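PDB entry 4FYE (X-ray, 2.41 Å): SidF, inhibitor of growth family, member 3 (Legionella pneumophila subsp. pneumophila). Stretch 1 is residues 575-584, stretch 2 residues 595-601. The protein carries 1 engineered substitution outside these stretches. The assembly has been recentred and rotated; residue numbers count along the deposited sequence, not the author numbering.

Stretch 1 575-584: LKEQISPVIQ
Stretch 2, residues 595-601: RLQHFYN

Two helical segments of one SidF chain, 575-583 and 595-601, pack with nearly opposed directions: their axes make an angle of 154° and approach to 10.4 Å. Both have helical backbone torsions throughout, with phi between about -43° and -89°. The first is kinked at P581, whose ring nitrogen has no hydrogen to give to the turn before; I583 N to I579 O, 2.9 Å, carries the helix past it. In register, the CA of I579 lies 6.7 Å from the CA of L596, and the CA of K576 lies 7.5 Å from the CA of Y600.

No hydrogen bond crosses the interface, which buries 440 Å² summed over both sides and depends on the fit of apolar shapes. L575, I579, I583, L596, F599 and Y600 are buried; L596 and Y600 have the largest areas covered by the other stretch, 84 and 83 Å². L575, I579 and I583 recur every four residues, and V582 lies one residue before I583; all four send their CA-to-CB bonds toward the partner. L596 (chi1 -82°, chi2 43°) is the bump that fills the hollow among the last three: its CD2 lies 3.4 Å from I579 CD1 and 4.1 Å from V582 CG1, while its CB is 3.9 Å from I583 CD1. Branched I579 (chi1 -95°, chi2 -30°, both off the wells) and V582 (t) offer methyls, whereas I583, m then t, extends its CD1, also reaching Q597 CG at 3.9 Å. Q597 (m, t) suits this border: its methylene packs here, and its NE2 is hydrogen-bonded elsewhere in the structure.

At the other end, two aromatic rings, both with chi1 t (chi2 -83° in F599, -86° in Y600), receive L575 (chi1 -148°, off the wells; chi2 -150°, t). Its CD1 meets the edge of each, 3.6 Å from F599 CE1 and 3.9 Å from Y600 CD2, so a slim methyl serves two broad rings. K576, whose CA-to-CB bond points sideways, has its CB 3.8 Å from Y600 CE2; its chain then runs on t, t, t, p, and the residue stays partly exposed.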

# COMPACT_ATOMS: atom_id res chain seq x y z
N LEU A 575 -23.36 -13.46 -19.50
CA LEU A 575 -22.18 -14.25 -19.16
C LEU A 575 -22.32 -14.80 -17.75
O LEU A 575 -22.09 -15.99 -17.52
CB LEU A 575 -20.86 -13.48 -19.29
CG LEU A 575 -19.62 -14.29 -19.71
CD1 LEU A 575 -18.37 -13.65 -19.12
CD2 LEU A 575 -19.66 -15.75 -19.31
N LYS A 576 -22.74 -13.94 -16.82
CA LYS A 576 -22.93 -14.36 -15.43
C LYS A 576 -23.98 -15.47 -15.39
O LYS A 576 -23.75 -16.53 -14.81
CB LYS A 576 -23.34 -13.16 -14.55
CG LYS A 576 -23.31 -13.39 -13.04
CD LYS A 576 -24.28 -12.49 -12.27
CE LYS A 576 -24.16 -12.68 -10.76
NZ LYS A 576 -22.94 -12.04 -10.18
N GLU A 577 -25.12 -15.21 -16.02
CA GLU A 577 -26.20 -16.19 -16.14
C GLU A 577 -25.74 -17.62 -16.49
O GLU A 577 -26.25 -18.59 -15.91
CB GLU A 577 -27.27 -15.68 -17.11
CG GLU A 577 -28.57 -15.24 -16.43
CD GLU A 577 -29.07 -13.86 -16.86
OE1 GLU A 577 -29.00 -12.93 -16.04
OE2 GLU A 577 -29.52 -13.69 -18.01
N GLN A 578 -24.79 -17.76 -17.41
CA GLN A 578 -24.36 -19.11 -17.80
C GLN A 578 -23.24 -19.67 -16.93
O GLN A 578 -23.11 -20.88 -16.75
CB GLN A 578 -24.04 -19.21 -19.31
CG GLN A 578 -22.61 -18.96 -19.76
CD GLN A 578 -22.35 -19.38 -21.22
OE1 GLN A 578 -21.43 -18.88 -21.87
NE2 GLN A 578 -23.18 -20.28 -21.73
N ILE A 579 -22.46 -18.77 -16.35
CA ILE A 579 -21.22 -19.09 -15.65
C ILE A 579 -21.52 -19.53 -14.23
O ILE A 579 -21.00 -20.53 -13.73
CB ILE A 579 -20.29 -17.84 -15.82
CG1 ILE A 579 -19.35 -18.06 -17.02
CG2 ILE A 579 -19.57 -17.35 -14.56
CD1 ILE A 579 -19.01 -19.50 -17.28
N SER A 580 -22.38 -18.77 -13.58
CA SER A 580 -22.60 -18.95 -12.15
C SER A 580 -22.96 -20.39 -11.84
O SER A 580 -22.22 -21.04 -11.08
CB SER A 580 -23.68 -17.99 -11.64
OG SER A 580 -23.98 -18.30 -10.29
N PRO A 581 -24.06 -20.91 -12.46
CA PRO A 581 -24.61 -22.21 -12.10
C PRO A 581 -23.59 -23.33 -12.33
O PRO A 581 -23.64 -24.34 -11.63
CB PRO A 581 -25.81 -22.37 -13.05
CG PRO A 581 -25.42 -21.58 -14.26
CD PRO A 581 -24.69 -20.38 -13.69
N VAL A 582 -22.68 -23.13 -13.30
CA VAL A 582 -21.56 -24.04 -13.52
C VAL A 582 -20.57 -23.91 -12.38
O VAL A 582 -20.01 -24.89 -11.91
CB VAL A 582 -20.83 -23.84 -14.87
CG1 VAL A 582 -19.58 -24.73 -14.95
CG2 VAL A 582 -21.75 -24.15 -16.04
N ILE A 583 -20.36 -22.69 -11.91
CA ILE A 583 -19.36 -22.50 -10.87
C ILE A 583 -19.81 -23.22 -9.59
O ILE A 583 -19.02 -23.94 -8.93
CB ILE A 583 -19.06 -20.99 -10.67
CG1 ILE A 583 -18.24 -20.47 -11.86
CG2 ILE A 583 -18.38 -20.73 -9.32
CD1 ILE A 583 -18.08 -18.97 -11.92
N GLN A 584 -21.09 -23.06 -9.27
CA GLN A 584 -21.67 -23.68 -8.09
C GLN A 584 -21.89 -25.20 -8.24
O GLN A 584 -22.29 -25.87 -7.28
CB GLN A 584 -22.98 -22.97 -7.77
CG GLN A 584 -22.85 -21.46 -7.82
CD GLN A 584 -24.00 -20.75 -7.14
OE1 GLN A 584 -24.63 -19.87 -7.73
NE2 GLN A 584 -24.29 -21.14 -5.89
N ARG A 595 -10.90 -20.34 -14.01
CA ARG A 595 -10.90 -19.79 -15.34
C ARG A 595 -12.11 -18.87 -15.41
O ARG A 595 -12.03 -17.76 -15.90
CB ARG A 595 -11.02 -20.90 -16.41
CG ARG A 595 -9.74 -21.66 -16.74
CD ARG A 595 -10.09 -23.02 -17.35
NE ARG A 595 -8.97 -23.92 -17.61
CZ ARG A 595 -8.05 -24.29 -16.72
NH1 ARG A 595 -8.06 -23.80 -15.47
NH2 ARG A 595 -7.09 -25.14 -17.07
N LEU A 596 -13.24 -19.35 -14.91
CA LEU A 596 -14.51 -18.68 -15.18
C LEU A 596 -14.68 -17.39 -14.38
O LEU A 596 -15.37 -16.46 -14.81
CB LEU A 596 -15.67 -19.63 -14.94
CG LEU A 596 -15.99 -20.60 -16.09
CD1 LEU A 596 -14.73 -21.19 -16.69
CD2 LEU A 596 -16.95 -21.70 -15.68
N GLN A 597 -14.04 -17.36 -13.22
CA GLN A 597 -14.09 -16.22 -12.31
C GLN A 597 -13.08 -15.19 -12.76
O GLN A 597 -13.40 -14.00 -12.83
CB GLN A 597 -13.77 -16.67 -10.88
CG GLN A 597 -14.74 -17.73 -10.35
CD GLN A 597 -14.25 -18.37 -9.06
OE1 GLN A 597 -13.05 -18.57 -8.87
NE2 GLN A 597 -15.19 -18.66 -8.14
N HIS A 598 -11.88 -15.66 -13.07
CA HIS A 598 -10.87 -14.78 -13.65
C HIS A 598 -11.42 -14.08 -14.84
O HIS A 598 -11.36 -12.86 -14.90
CB HIS A 598 -9.61 -15.52 -14.06
CG HIS A 598 -8.60 -14.64 -14.80
ND1 HIS A 598 -7.95 -13.60 -14.20
CD2 HIS A 598 -8.17 -14.66 -16.14
CE1 HIS A 598 -7.14 -13.01 -15.11
NE2 HIS A 598 -7.28 -13.65 -16.29
N PHE A 599 -11.97 -14.81 -15.80
CA PHE A 599 -12.48 -14.15 -17.02
C PHE A 599 -13.55 -13.09 -16.72
O PHE A 599 -13.49 -11.93 -17.16
CB PHE A 599 -13.03 -15.16 -18.04
CG PHE A 599 -13.48 -14.53 -19.34
CD1 PHE A 599 -14.74 -13.96 -19.47
CD2 PHE A 599 -12.64 -14.52 -20.45
CE1 PHE A 599 -15.17 -13.39 -20.66
CE2 PHE A 599 -13.05 -13.94 -21.66
CZ PHE A 599 -14.31 -13.38 -21.76
N TYR A 600 -14.56 -13.52 -15.98
CA TYR A 600 -15.65 -12.64 -15.66
C TYR A 600 -15.26 -11.44 -14.79
O TYR A 600 -15.81 -10.34 -14.93
CB TYR A 600 -16.69 -13.44 -14.92
CG TYR A 600 -17.82 -12.59 -14.54
CD1 TYR A 600 -17.80 -11.84 -13.34
CD2 TYR A 600 -18.90 -12.44 -15.40
CE1 TYR A 600 -18.86 -11.00 -13.02
CE2 TYR A 600 -19.96 -11.61 -15.10
CZ TYR A 600 -19.94 -10.90 -13.91
OH TYR A 600 -21.01 -10.09 -13.63
N ASN A 601 -14.36 -11.65 -13.83
CA ASN A 601 -14.06 -10.58 -12.91
C ASN A 601 -13.26 -9.48 -13.58
O ASN A 601 -13.56 -8.30 -13.39
CB ASN A 601 -13.46 -11.10 -11.60
CG ASN A 601 -14.52 -11.63 -10.65
OD1 ASN A 601 -15.70 -11.18 -10.65
ND2 ASN A 601 -14.14 -12.59 -9.82